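Local coordinates for intracellular protease/amidase (Salmonella enterica subsp. enterica serovar Typhimurium, PDB 4K2H), which is of uncertain function but binds zinc, belongs to the DJ-1/PfpI family and is tentatively assigned peptidase activity, at residues Gln63-Gly74 and Arg94-Ile105; Leu119-Ser127 and Gly148-Leu156. The protein carries 1 engineered substitution. One frame throughout, in Å; residues are numbered along the deposited sequence.

Contact 1 of 2, residues Gln63-Gly74 and Arg94-Ile105; sequences QQALFDAVVLPG and RHDAAGKLICPI
The imidazole of His95 is sandwiched between two methyl groups. Leu66 CD1 lies over one face, 4.0 Å from the ring centroid, and Val70 CG2 over the opposite face at 3.9 Å, both in CH-pi contact. With CG turned beside its backbone N (chi1 -77°), the ring presents its edge to Phe67, whose N donates to His95 NE2 over 3.0 Å within the ring plane. Because ND1 is hydrogen-bonded to Phe91 O, both ring nitrogens are engaged and the rotation of the imidazole is fixed. Strands 69-72 and 101-104 then run parallel at 14°, joined by bonds such as Val70 N to Leu101 O (2.8 Å). The chain between them passes through helices 76-83 and 86-97, making this a beta-alpha-beta crossover of the DJ-1/PfpI fold. Packing is close on both faces: Ala69 and Cys103 meet on the side covered by helix 159-171, while Leu72 CD1 lies beside Ile102 CG2 (4.1 Å) under helix 108-114. The Arg94 end is more exposed and polar, yet NH2 (2.8 Å) and NH1 (3.1 Å) both grip Ala65 O end-on. Looser are Asp68 OD1 and Lys100 NZ, 4.3 Å apart and bridged by water, while Asp68 OD2 accepts from Lys6 N.

Contact 2 of 2, residues Leu119-Ser127 and Gly148-Leu156; sequences LKGRRYVCS and GNLISGKGL
Ser152 OG accepts the backbone N-H of Val125 over 3.0 Å, at an N-H...O angle of 156°. A chi1 of 53° sets this hydroxyl between its own backbone N and carbonyl carbon, where it also meets a water, 2.6 Å from OG, that lies within hydrogen-bonding distance of Arg123 O. Leu150 is the main apolar wedge: its CD2 touches Leu119 CD2 at 3.9 Å, and with CB it lies over one face of the Arg122 guanidinium. A bend at chi3 (-62°) brings Arg122 NE back to Leu119 O at 2.7 Å. Arg122 N reaches that oxygen from the opposite face of the carbonyl plane; this backbone bond closes the type I' turn from Leu119 to Arg122, and NE adds a second grip. The far end of the arginine is held by Asp96 through a salt bridge from NH2. Lys154, extended beyond CG, crosses Val125 at about a right angle, with CB 3.7 Å from Val125 CG2. Its NZ pairs with Asp141, and the lysine makes a cation-pi contact with Tyr185 of the second subunit. Strand 123-124 pairs with 138-139, strand 150-153 pairs with 144-147, and Leu150 packs against Ile102 and Pro104 of strand 101-104 and against Leu113 of helix 108-114.

Reading from the N terminus, contact 1 closes first: strand 69-72 leaves through helices 76-83 and 86-97 and returns as strand 101-104, one of the two outermost strands of the five-stranded parallel sheet within this chain. Helix 108-114 follows and packs on residues of both contacts. Contact 2 then closes a second loop, holding strands 138-139 and 144-147 and no helix. The loops are in series, neither nesting nor crossing; the centres of the two contacts lie about 13 Å apart. Asn149 ND2 to Lys100 O (2.6 Å) and Asn149 O to Ile102 N (2.8 Å), both probable hydrogen bonds, tie the 144-147/150-153 pair to the main sheet's edge, and contact 2 brings in the 123-124/138-139 pair. Gly74, just beyond strand 69-72, lies near zinc ligand Glu16.

Contact 1 of 2, residues Gln63-Gly74 and Arg94-Ile105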
ATOM      1  N   GLN A  63     -23.489  13.054  -0.962  1.00 45.87           N
ATOM      2  CA  GLN A  63     -24.528  12.601  -0.043  1.00 50.03           C
ATOM      3  C   GLN A  63     -25.654  11.819  -0.705  1.00 49.95           C
ATOM      4  O   GLN A  63     -26.278  10.977  -0.043  1.00 51.90           O
ATOM      5  CB  GLN A  63     -25.106  13.743   0.790  1.00 53.14           C
ATOM      6  CG  GLN A  63     -25.705  13.225   2.096  1.00 54.89           C
ATOM      7  CD  GLN A  63     -26.710  14.171   2.704  1.00 57.50           C
ATOM      8  OE1 GLN A  63     -27.784  14.435   2.129  1.00 62.15           O
ATOM      9  NE2 GLN A  63     -26.383  14.678   3.879  1.00 54.81           N
ATOM     10  N   GLN A  64     -25.920  12.084  -1.985  1.00 49.64           N
ATOM     11  CA  GLN A  64     -26.921  11.294  -2.752  1.00 50.95           C
ATOM     12  C   GLN A  64     -26.288  10.301  -3.719  1.00 46.89           C
ATOM     13  O   GLN A  64     -27.010   9.635  -4.474  1.00 48.10           O
ATOM     14  CB  GLN A  64     -27.880  12.204  -3.551  1.00 53.85           C
ATOM     15  CG  GLN A  64     -29.051  12.732  -2.741  1.00 55.72           C
ATOM     16  CD  GLN A  64     -28.602  13.746  -1.706  1.00 57.03           C
ATOM     17  OE1 GLN A  64     -27.949  14.730  -2.045  1.00 57.14           O
ATOM     18  NE2 GLN A  64     -28.945  13.510  -0.440  1.00 58.23           N
ATOM     19  N   ALA A  65     -24.957  10.226  -3.724  1.00 42.61           N
ATOM     20  CA  ALA A  65     -24.251   9.290  -4.589  1.00 40.52           C
ATOM     21  C   ALA A  65     -24.339   7.921  -3.979  1.00 39.04           C
ATOM     22  O   ALA A  65     -24.299   7.767  -2.765  1.00 37.13           O
ATOM     23  CB  ALA A  65     -22.794   9.679  -4.746  1.00 40.95           C
ATOM     24  N   LEU A  66     -24.449   6.924  -4.832  1.00 39.20           N
ATOM     25  CA  LEU A  66     -24.642   5.574  -4.388  1.00 38.80           C
ATOM     26  C   LEU A  66     -23.616   4.705  -5.081  1.00 36.89           C
ATOM     27  O   LEU A  66     -23.735   4.386  -6.259  1.00 38.91           O
ATOM     28  CB  LEU A  66     -26.062   5.147  -4.729  1.00 41.45           C
ATOM     29  CG  LEU A  66     -26.586   3.925  -3.985  1.00 43.86           C
ATOM     30  CD1 LEU A  66     -26.529   4.132  -2.481  1.00 44.20           C
ATOM     31  CD2 LEU A  66     -28.017   3.629  -4.428  1.00 45.75           C
ATOM     32  N   PHE A  67     -22.582   4.365  -4.334  1.00 33.84           N
ATOM     33  CA  PHE A  67     -21.490   3.539  -4.788  1.00 32.28           C
ATOM     34  C   PHE A  67     -21.883   2.070  -4.678  1.00 32.67           C
ATOM     35  O   PHE A  67     -22.752   1.711  -3.884  1.00 33.39           O
ATOM     36  CB  PHE A  67     -20.216   3.834  -3.928  1.00 30.16           C
ATOM     37  CG  PHE A  67     -19.661   5.205  -4.143  1.00 28.49           C
ATOM     38  CD1 PHE A  67     -18.669   5.426  -5.085  1.00 28.26           C
ATOM     39  CD2 PHE A  67     -20.166   6.285  -3.455  1.00 28.25           C
ATOM     40  CE1 PHE A  67     -18.196   6.707  -5.346  1.00 27.72           C
ATOM     41  CE2 PHE A  67     -19.661   7.563  -3.669  1.00 28.37           C
ATOM     42  CZ  PHE A  67     -18.690   7.774  -4.627  1.00 28.38           C
ATOM     43  N   ASP A  68     -21.211   1.227  -5.450  1.00 33.39           N
ATOM     44  CA  ASP A  68     -21.437  -0.211  -5.403  1.00 33.69           C
ATOM     45  C   ASP A  68     -20.726  -0.826  -4.218  1.00 33.66           C
ATOM     46  O   ASP A  68     -21.133  -1.899  -3.731  1.00 33.67           O
ATOM     47  CB  ASP A  68     -20.969  -0.863  -6.697  1.00 34.43           C
ATOM     48  CG  ASP A  68     -21.733  -0.351  -7.908  1.00 36.36           C
ATOM     49  OD1 ASP A  68     -22.952  -0.623  -8.025  1.00 37.03           O
ATOM     50  OD2 ASP A  68     -21.128   0.351  -8.730  1.00 37.24           O
ATOM     51  N   ALA A  69     -19.651  -0.171  -3.771  1.00 31.99           N
ATOM     52  CA  ALA A  69     -18.965  -0.598  -2.557  1.00 31.10           C
ATOM     53  C   ALA A  69     -18.395   0.565  -1.799  1.00 30.45           C
ATOM     54  O   ALA A  69     -18.010   1.581  -2.388  1.00 32.11           O
ATOM     55  CB  ALA A  69     -17.851  -1.569  -2.877  1.00 30.95           C
ATOM     56  N   VAL A  70     -18.302   0.390  -0.487  1.00 30.06           N
ATOM     57  CA  VAL A  70     -17.662   1.368   0.412  1.00 28.79           C
ATOM     58  C   VAL A  70     -16.593   0.662   1.224  1.00 27.58           C
ATOM     59  O   VAL A  70     -16.884  -0.229   2.030  1.00 27.40           O
ATOM     60  CB  VAL A  70     -18.689   1.960   1.388  1.00 28.81           C
ATOM     61  CG1 VAL A  70     -18.048   2.945   2.342  1.00 29.22           C
ATOM     62  CG2 VAL A  70     -19.821   2.593   0.610  1.00 29.49           C
ATOM     63  N   VAL A  71     -15.353   1.041   0.996  1.00 27.00           N
ATOM     64  CA  VAL A  71     -14.230   0.515   1.774  1.00 26.29           C
ATOM     65  C   VAL A  71     -13.979   1.349   3.016  1.00 25.42           C
ATOM     66  O   VAL A  71     -13.829   2.571   2.940  1.00 25.23           O
ATOM     67  CB  VAL A  71     -12.946   0.521   0.940  1.00 25.78           C
ATOM     68  CG1 VAL A  71     -11.778   0.004   1.760  1.00 26.00           C
ATOM     69  CG2 VAL A  71     -13.130  -0.313  -0.298  1.00 25.75           C
ATOM     70  N   LEU A  72     -13.893   0.681   4.155  1.00 26.20           N
ATOM     71  CA  LEU A  72     -13.595   1.342   5.429  1.00 26.53           C
ATOM     72  C   LEU A  72     -12.254   0.868   5.937  1.00 26.03           C
ATOM     73  O   LEU A  72     -12.159  -0.196   6.519  1.00 27.15           O
ATOM     74  CB  LEU A  72     -14.690   1.068   6.451  1.00 27.50           C
ATOM     75  CG  LEU A  72     -16.102   1.456   6.011  1.00 27.87           C
ATOM     76  CD1 LEU A  72     -17.088   0.854   6.995  1.00 29.70           C
ATOM     77  CD2 LEU A  72     -16.268   2.965   5.970  1.00 28.03           C
ATOM     78  N   PRO A  73     -11.184   1.625   5.658  1.00 25.89           N
ATOM     79  CA  PRO A  73      -9.854   1.248   6.166  1.00 25.58           C
ATOM     80  C   PRO A  73      -9.785   1.294   7.683  1.00 25.32           C
ATOM     81  O   PRO A  73     -10.656   1.836   8.324  1.00 25.74           O
ATOM     82  CB  PRO A  73      -8.899   2.284   5.556  1.00 25.86           C
ATOM     83  CG  PRO A  73      -9.721   3.232   4.767  1.00 26.13           C
ATOM     84  CD  PRO A  73     -11.160   2.781   4.746  1.00 25.97           C
ATOM     85  N   GLY A  74      -8.752   0.697   8.246  1.00 25.79           N
ATOM     86  CA  GLY A  74      -8.503   0.736   9.668  1.00 26.47           C
ATOM     87  C   GLY A  74      -7.553   1.852  10.015  1.00 27.32           C
ATOM     88  O   GLY A  74      -7.627   2.970   9.422  1.00 27.82           O
ATOM     89  N   ARG A  94     -26.965   4.217   4.687  1.00 35.00           N
ATOM     90  CA  ARG A  94     -27.707   4.318   3.462  1.00 35.00           C
ATOM     91  C   ARG A  94     -27.274   3.255   2.448  1.00 34.80           C
ATOM     92  O   ARG A  94     -28.112   2.598   1.827  1.00 35.96           O
ATOM     93  CB  ARG A  94     -27.529   5.726   2.898  1.00 35.31           C
ATOM     94  CG  ARG A  94     -28.221   5.984   1.573  1.00 36.75           C
ATOM     95  CD  ARG A  94     -28.202   7.471   1.233  1.00 38.50           C
ATOM     96  NE  ARG A  94     -26.851   8.036   1.189  1.00 37.81           N
ATOM     97  CZ  ARG A  94     -26.031   7.980   0.146  1.00 38.01           C
ATOM     98  NH1 ARG A  94     -24.825   8.554   0.219  1.00 39.93           N
ATOM     99  NH2 ARG A  94     -26.390   7.372  -0.977  1.00 38.10           N
ATOM    100  N   HIS A  95     -25.969   3.112   2.261  1.00 33.71           N
ATOM    101  CA  HIS A  95     -25.444   2.113   1.349  1.00 32.37           C
ATOM    102  C   HIS A  95     -25.809   0.716   1.832  1.00 33.74           C
ATOM    103  O   HIS A  95     -26.138  -0.156   1.030  1.00 34.50           O
ATOM    104  CB  HIS A  95     -23.917   2.233   1.179  1.00 30.36           C
ATOM    105  CG  HIS A  95     -23.499   3.352   0.284  1.00 29.14           C
ATOM    106  ND1 HIS A  95     -23.520   4.662   0.688  1.00 31.29           N
ATOM    107  CD2 HIS A  95     -23.091   3.370  -1.003  1.00 29.57           C
ATOM    108  CE1 HIS A  95     -23.127   5.446  -0.300  1.00 29.89           C
ATOM    109  NE2 HIS A  95     -22.869   4.683  -1.342  1.00 29.82           N
ATOM    110  N   ASP A  96     -25.741   0.501   3.132  1.00 34.00           N
ATOM    111  CA  ASP A  96     -26.044  -0.792   3.672  1.00 36.55           C
ATOM    112  C   ASP A  96     -27.506  -1.138   3.355  1.00 38.28           C
ATOM    113  O   ASP A  96     -27.785  -2.238   2.878  1.00 38.83           O
ATOM    114  CB  ASP A  96     -25.778  -0.842   5.169  1.00 37.13           C
ATOM    115  CG  ASP A  96     -25.553  -2.251   5.678  1.00 40.28           C
ATOM    116  OD1 ASP A  96     -25.699  -3.246   4.915  1.00 40.63           O
ATOM    117  OD2 ASP A  96     -25.217  -2.359   6.868  1.00 41.43           O
ATOM    118  N   ALA A  97     -28.406  -0.185   3.554  1.00 37.58           N
ATOM    119  CA  ALA A  97     -29.837  -0.455   3.416  1.00 40.17           C
ATOM    120  C   ALA A  97     -30.213  -0.654   1.943  1.00 42.36           C
ATOM    121  O   ALA A  97     -31.237  -1.262   1.647  1.00 45.02           O
ATOM    122  CB  ALA A  97     -30.654   0.676   4.029  1.00 39.49           C
ATOM    123  N   ALA A  98     -29.385  -0.139   1.026  1.00 40.67           N
ATOM    124  CA  ALA A  98     -29.592  -0.350  -0.404  1.00 39.74           C
ATOM    125  C   ALA A  98     -28.886  -1.608  -0.917  1.00 38.64           C
ATOM    126  O   ALA A  98     -28.744  -1.775  -2.100  1.00 39.16           O
ATOM    127  CB  ALA A  98     -29.126   0.870  -1.179  1.00 38.34           C
ATOM    128  N   GLY A  99     -28.416  -2.471  -0.023  1.00 39.73           N
ATOM    129  CA  GLY A  99     -27.695  -3.687  -0.402  1.00 39.18           C
ATOM    130  C   GLY A  99     -26.295  -3.492  -0.995  1.00 39.21           C
ATOM    131  O   GLY A  99     -25.737  -4.434  -1.549  1.00 39.08           O
ATOM    132  N   LYS A 100     -25.712  -2.292  -0.924  1.00 38.33           N
ATOM    133  CA  LYS A 100     -24.351  -2.123  -1.473  1.00 37.62           C
ATOM    134  C   LYS A 100     -23.326  -2.787  -0.558  1.00 36.40           C
ATOM    135  O   LYS A 100     -23.619  -3.090   0.615  1.00 33.78           O
ATOM    136  CB  LYS A 100     -24.004  -0.666  -1.687  1.00 37.10           C
ATOM    137  CG  LYS A 100     -25.044   0.082  -2.477  1.00 38.78           C
ATOM    138  CD  LYS A 100     -25.490  -0.722  -3.691  1.00 41.04           C
ATOM    139  CE  LYS A 100     -26.237   0.153  -4.670  1.00 42.42           C
ATOM    140  NZ  LYS A 100     -26.662  -0.638  -5.847  1.00 43.59           N
ATOM    141  N   LEU A 101     -22.140  -3.046  -1.102  1.00 35.47           N
ATOM    142  CA  LEU A 101     -21.088  -3.711  -0.326  1.00 33.88           C
ATOM    143  C   LEU A 101     -20.409  -2.769   0.711  1.00 33.67           C
ATOM    144  O   LEU A 101     -19.953  -1.665   0.403  1.00 32.27           O
ATOM    145  CB  LEU A 101     -20.044  -4.357  -1.256  1.00 33.21           C
ATOM    146  CG  LEU A 101     -20.561  -5.309  -2.349  1.00 32.73           C
ATOM    147  CD1 LEU A 101     -19.423  -5.811  -3.236  1.00 32.19           C
ATOM    148  CD2 LEU A 101     -21.321  -6.479  -1.733  1.00 33.06           C
ATOM    149  N   ILE A 102     -20.365  -3.235   1.952  1.00 33.35           N
ATOM    150  CA  ILE A 102     -19.691  -2.533   3.037  1.00 31.63           C
ATOM    151  C   ILE A 102     -18.484  -3.361   3.383  1.00 30.37           C
ATOM    152  O   ILE A 102     -18.592  -4.557   3.759  1.00 29.88           O
ATOM    153  CB  ILE A 102     -20.588  -2.420   4.263  1.00 32.81           C
ATOM    154  CG1 ILE A 102     -21.966  -1.892   3.855  1.00 34.76           C
ATOM    155  CG2 ILE A 102     -19.928  -1.599   5.354  1.00 32.89           C
ATOM    156  CD1 ILE A 102     -21.933  -0.569   3.125  1.00 35.81           C
ATOM    157  N   CYS A 103     -17.328  -2.739   3.242  1.00 28.30           N
ATOM    158  CA  CYS A 103     -16.081  -3.465   3.223  1.00 28.01           C
ATOM    159  C   CYS A 103     -15.070  -2.867   4.187  1.00 28.38           C
ATOM    160  O   CYS A 103     -14.156  -2.118   3.769  1.00 26.62           O
ATOM    161  CB  CYS A 103     -15.510  -3.456   1.830  1.00 27.74           C
ATOM    162  SG  CYS A 103     -16.681  -3.875   0.542  1.00 31.16           S
ATOM    163  N   PRO A 104     -15.211  -3.227   5.471  1.00 28.34           N
ATOM    164  CA  PRO A 104     -14.252  -2.871   6.487  1.00 27.43           C
ATOM    165  C   PRO A 104     -13.066  -3.786   6.553  1.00 28.04           C
ATOM    166  O   PRO A 104     -13.179  -5.013   6.342  1.00 26.49           O
ATOM    167  CB  PRO A 104     -15.053  -3.002   7.776  1.00 27.73           C
ATOM    168  CG  PRO A 104     -15.967  -4.140   7.487  1.00 28.81           C
ATOM    169  CD  PRO A 104     -16.404  -3.852   6.064  1.00 28.51           C
ATOM    170  N   ILE A 105     -11.922  -3.187   6.872  1.00 27.80           N
ATOM    171  CA  ILE A 105     -10.735  -3.940   7.120  1.00 28.95           C
ATOM    172  C   ILE A 105     -10.122  -3.613   8.469  1.00 29.49           C
ATOM    173  O   ILE A 105     -10.172  -2.462   8.965  1.00 28.79           O
ATOM    174  CB  ILE A 105      -9.729  -3.784   5.965  1.00 31.71           C
ATOM    175  CG1 ILE A 105      -8.375  -4.390   6.346  1.00 34.29           C
ATOM    176  CG2 ILE A 105      -9.518  -2.345   5.568  1.00 30.67           C
ATOM    177  CD1 ILE A 105      -7.738  -5.166   5.213  1.00 37.29           C
TER
HETATM  178  O   HOH W   1     -24.536  -2.318  -6.904  1.00 37.29           O

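Contact 2 of 2, residues Leu119-Ser127 and Gly148-Leu156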
ATOM      1  N   LEU A 119     -23.734  -4.067  12.837  1.00 39.07           N
ATOM      2  CA  LEU A 119     -23.314  -5.329  12.206  1.00 39.81           C
ATOM      3  C   LEU A 119     -24.505  -6.202  11.824  1.00 41.44           C
ATOM      4  O   LEU A 119     -24.395  -6.995  10.889  1.00 40.13           O
ATOM      5  CB  LEU A 119     -22.310  -6.087  13.066  1.00 38.62           C
ATOM      6  CG  LEU A 119     -20.915  -5.454  12.950  1.00 38.91           C
ATOM      7  CD1 LEU A 119     -19.966  -6.017  13.992  1.00 38.36           C
ATOM      8  CD2 LEU A 119     -20.331  -5.591  11.542  1.00 38.42           C
ATOM      9  N   LYS A 120     -25.633  -6.014  12.515  1.00 44.22           N
ATOM     10  CA  LYS A 120     -26.909  -6.672  12.186  1.00 47.52           C
ATOM     11  C   LYS A 120     -26.806  -8.169  12.343  1.00 46.77           C
ATOM     12  O   LYS A 120     -27.336  -8.915  11.532  1.00 47.75           O
ATOM     13  CB  LYS A 120     -27.385  -6.342  10.755  1.00 49.37           C
ATOM     14  CG  LYS A 120     -27.943  -4.935  10.613  1.00 52.55           C
ATOM     15  CD  LYS A 120     -28.503  -4.675   9.224  1.00 55.29           C
ATOM     16  CE  LYS A 120     -27.392  -4.513   8.207  1.00 56.85           C
ATOM     17  NZ  LYS A 120     -27.888  -4.541   6.806  1.00 58.92           N
ATOM     18  N   GLY A 121     -26.105  -8.595  13.386  1.00 47.43           N
ATOM     19  CA  GLY A 121     -25.848 -10.013  13.621  1.00 47.84           C
ATOM     20  C   GLY A 121     -24.894 -10.659  12.622  1.00 47.42           C
ATOM     21  O   GLY A 121     -24.675 -11.853  12.687  1.00 49.86           O
ATOM     22  N   ARG A 122     -24.299  -9.900  11.700  1.00 45.45           N
ATOM     23  CA  ARG A 122     -23.560 -10.558  10.622  1.00 43.18           C
ATOM     24  C   ARG A 122     -22.215 -11.095  11.048  1.00 41.22           C
ATOM     25  O   ARG A 122     -21.639 -10.654  12.052  1.00 39.82           O
ATOM     26  CB  ARG A 122     -23.412  -9.655   9.411  1.00 42.94           C
ATOM     27  CG  ARG A 122     -24.698  -9.521   8.599  1.00 43.99           C
ATOM     28  CD  ARG A 122     -24.557  -8.411   7.573  1.00 43.70           C
ATOM     29  NE  ARG A 122     -24.335  -7.110   8.233  1.00 43.39           N
ATOM     30  CZ  ARG A 122     -24.409  -5.937   7.618  1.00 42.52           C
ATOM     31  NH1 ARG A 122     -24.723  -5.863   6.334  1.00 44.57           N
ATOM     32  NH2 ARG A 122     -24.207  -4.822   8.300  1.00 42.65           N
ATOM     33  N   ARG A 123     -21.740 -12.088  10.291  1.00 40.59           N
ATOM     34  CA  ARG A 123     -20.394 -12.620  10.465  1.00 40.85           C
ATOM     35  C   ARG A 123     -19.373 -11.621   9.919  1.00 38.27           C
ATOM     36  O   ARG A 123     -19.587 -11.032   8.872  1.00 36.53           O
ATOM     37  CB  ARG A 123     -20.244 -13.971   9.767  1.00 44.40           C
ATOM     38  CG  ARG A 123     -21.037 -15.089  10.456  1.00 47.72           C
ATOM     39  CD  ARG A 123     -20.942 -16.386   9.674  1.00 51.39           C
ATOM     40  NE  ARG A 123     -21.627 -16.242   8.391  1.00 54.54           N
ATOM     41  CZ  ARG A 123     -21.039 -16.156   7.198  1.00 57.73           C
ATOM     42  NH1 ARG A 123     -21.799 -16.007   6.109  1.00 59.47           N
ATOM     43  NH2 ARG A 123     -19.710 -16.220   7.069  1.00 58.50           N
ATOM     44  N   TYR A 124     -18.264 -11.451  10.642  1.00 36.92           N
ATOM     45  CA  TYR A 124     -17.264 -10.444  10.317  1.00 36.19           C
ATOM     46  C   TYR A 124     -15.955 -10.843  10.987  1.00 35.65           C
ATOM     47  O   TYR A 124     -15.937 -11.685  11.894  1.00 36.72           O
ATOM     48  CB  TYR A 124     -17.717  -9.056  10.823  1.00 35.35           C
ATOM     49  CG  TYR A 124     -17.552  -8.918  12.313  1.00 36.88           C
ATOM     50  CD1 TYR A 124     -16.398  -8.338  12.837  1.00 37.27           C
ATOM     51  CD2 TYR A 124     -18.502  -9.455  13.209  1.00 38.55           C
ATOM     52  CE1 TYR A 124     -16.184  -8.250  14.195  1.00 37.55           C
ATOM     53  CE2 TYR A 124     -18.309  -9.365  14.584  1.00 39.43           C
ATOM     54  CZ  TYR A 124     -17.137  -8.752  15.070  1.00 39.54           C
ATOM     55  OH  TYR A 124     -16.881  -8.617  16.422  1.00 39.51           O
ATOM     56  N   VAL A 125     -14.869 -10.236  10.521  1.00 34.56           N
ATOM     57  CA  VAL A 125     -13.568 -10.330  11.154  1.00 34.12           C
ATOM     58  C   VAL A 125     -13.029  -8.925  11.367  1.00 35.00           C
ATOM     59  O   VAL A 125     -13.439  -7.976  10.712  1.00 34.21           O
ATOM     60  CB  VAL A 125     -12.574 -11.164  10.320  1.00 34.67           C
ATOM     61  CG1 VAL A 125     -12.183 -10.472   9.020  1.00 34.05           C
ATOM     62  CG2 VAL A 125     -11.331 -11.513  11.127  1.00 34.58           C
ATOM     63  N   CYS A 126     -12.115  -8.807  12.304  1.00 36.39           N
ATOM     64  CA  CYS A 126     -11.452  -7.568  12.561  1.00 37.48           C
ATOM     65  C   CYS A 126     -10.088  -7.943  13.129  1.00 38.71           C
ATOM     66  O   CYS A 126      -9.788  -9.135  13.305  1.00 40.32           O
ATOM     67  CB  CYS A 126     -12.273  -6.753  13.560  1.00 37.15           C
ATOM     68  SG  CYS A 126     -12.399  -7.540  15.173  1.00 38.99           S
ATOM     69  N   SER A 127      -9.257  -6.945  13.385  1.00 39.83           N
ATOM     70  CA  SER A 127      -7.904  -7.188  13.911  1.00 41.69           C
ATOM     71  C   SER A 127      -7.952  -7.478  15.410  1.00 43.51           C
ATOM     72  O   SER A 127      -8.948  -7.179  16.065  1.00 44.46           O
ATOM     73  CB  SER A 127      -7.011  -5.977  13.660  1.00 39.15           C
ATOM     74  OG  SER A 127      -7.694  -4.805  14.072  1.00 43.22           O
ATOM     75  N   GLY A 148     -23.554 -11.729   3.178  1.00 43.99           N
ATOM     76  CA  GLY A 148     -24.433 -10.815   2.460  1.00 41.67           C
ATOM     77  C   GLY A 148     -23.614  -9.723   1.799  1.00 39.51           C
ATOM     78  O   GLY A 148     -22.680 -10.011   1.070  1.00 39.89           O
ATOM     79  N   ASN A 149     -23.943  -8.467   2.069  1.00 36.80           N
ATOM     80  CA  ASN A 149     -23.232  -7.345   1.467  1.00 36.71           C
ATOM     81  C   ASN A 149     -22.064  -6.804   2.366  1.00 34.29           C
ATOM     82  O   ASN A 149     -21.519  -5.731   2.120  1.00 32.17           O
ATOM     83  CB  ASN A 149     -24.227  -6.239   1.115  1.00 37.19           C
ATOM     84  CG  ASN A 149     -24.942  -5.676   2.348  1.00 39.33           C
ATOM     85  OD1 ASN A 149     -25.341  -6.441   3.241  1.00 40.80           O
ATOM     86  ND2 ASN A 149     -25.095  -4.339   2.413  1.00 38.36           N
ATOM     87  N   LEU A 150     -21.699  -7.574   3.390  1.00 33.34           N
ATOM     88  CA  LEU A 150     -20.607  -7.217   4.290  1.00 31.82           C
ATOM     89  C   LEU A 150     -19.420  -8.096   3.970  1.00 32.24           C
ATOM     90  O   LEU A 150     -19.511  -9.340   4.090  1.00 31.95           O
ATOM     91  CB  LEU A 150     -21.047  -7.440   5.732  1.00 32.24           C
ATOM     92  CG  LEU A 150     -20.037  -6.997   6.790  1.00 31.95           C
ATOM     93  CD1 LEU A 150     -19.762  -5.485   6.791  1.00 31.16           C
ATOM     94  CD2 LEU A 150     -20.585  -7.459   8.122  1.00 33.32           C
ATOM     95  N   ILE A 151     -18.352  -7.468   3.488  1.00 30.40           N
ATOM     96  CA  ILE A 151     -17.093  -8.134   3.181  1.00 30.19           C
ATOM     97  C   ILE A 151     -16.015  -7.507   4.077  1.00 29.40           C
ATOM     98  O   ILE A 151     -15.662  -6.330   3.914  1.00 28.18           O
ATOM     99  CB  ILE A 151     -16.714  -7.943   1.687  1.00 30.78           C
ATOM    100  CG1 ILE A 151     -17.821  -8.495   0.790  1.00 32.07           C
ATOM    101  CG2 ILE A 151     -15.382  -8.611   1.352  1.00 30.85           C
ATOM    102  CD1 ILE A 151     -17.462  -8.592  -0.680  1.00 32.76           C
ATOM    103  N   SER A 152     -15.505  -8.281   5.024  1.00 29.71           N
ATOM    104  CA  SER A 152     -14.519  -7.780   5.981  1.00 29.36           C
ATOM    105  C   SER A 152     -13.178  -8.438   5.779  1.00 29.81           C
ATOM    106  O   SER A 152     -13.083  -9.542   5.262  1.00 31.76           O
ATOM    107  CB  SER A 152     -15.016  -7.973   7.424  1.00 29.95           C
ATOM    108  OG  SER A 152     -15.401  -9.322   7.671  1.00 30.59           O
ATOM    109  N   GLY A 153     -12.131  -7.739   6.188  1.00 30.92           N
ATOM    110  CA  GLY A 153     -10.747  -8.143   5.969  1.00 29.94           C
ATOM    111  C   GLY A 153     -10.104  -8.108   7.329  1.00 31.07           C
ATOM    112  O   GLY A 153     -10.387  -7.229   8.111  1.00 32.91           O
ATOM    113  N   LYS A 154      -9.269  -9.084   7.643  1.00 32.24           N
ATOM    114  CA  LYS A 154      -8.765  -9.219   8.999  1.00 33.59           C
ATOM    115  C   LYS A 154      -7.689  -8.210   9.361  1.00 32.84           C
ATOM    116  O   LYS A 154      -7.666  -7.690  10.487  1.00 34.70           O
ATOM    117  CB  LYS A 154      -8.244 -10.648   9.235  1.00 34.88           C
ATOM    118  CG  LYS A 154      -7.609 -10.836  10.604  1.00 36.10           C
ATOM    119  CD  LYS A 154      -7.450 -12.312  10.956  1.00 37.83           C
ATOM    120  CE  LYS A 154      -6.581 -12.442  12.195  1.00 39.20           C
ATOM    121  NZ  LYS A 154      -6.367 -13.849  12.596  1.00 41.60           N
ATOM    122  N   GLY A 155      -6.776  -7.965   8.439  1.00 31.30           N
ATOM    123  CA  GLY A 155      -5.721  -6.996   8.670  1.00 30.28           C
ATOM    124  C   GLY A 155      -4.807  -6.856   7.461  1.00 29.31           C
ATOM    125  O   GLY A 155      -5.032  -7.495   6.442  1.00 27.08           O
ATOM    126  N   LEU A 156      -3.760  -6.031   7.604  1.00 29.56           N
ATOM    127  CA  LEU A 156      -2.887  -5.674   6.492  1.00 29.11           C
ATOM    128  C   LEU A 156      -2.254  -6.871   5.804  1.00 29.78           C
ATOM    129  O   LEU A 156      -2.158  -6.901   4.577  1.00 30.53           O
ATOM    130  CB  LEU A 156      -1.817  -4.665   6.924  1.00 29.72           C
ATOM    131  CG  LEU A 156      -0.792  -4.229   5.862  1.00 29.00           C
ATOM    132  CD1 LEU A 156      -1.479  -3.614   4.666  1.00 28.11           C
ATOM    133  CD2 LEU A 156       0.274  -3.294   6.462  1.00 29.35           C
TER
HETATM  134  O   HOH W   2     -17.880  -9.658   6.937  1.00 31.95           O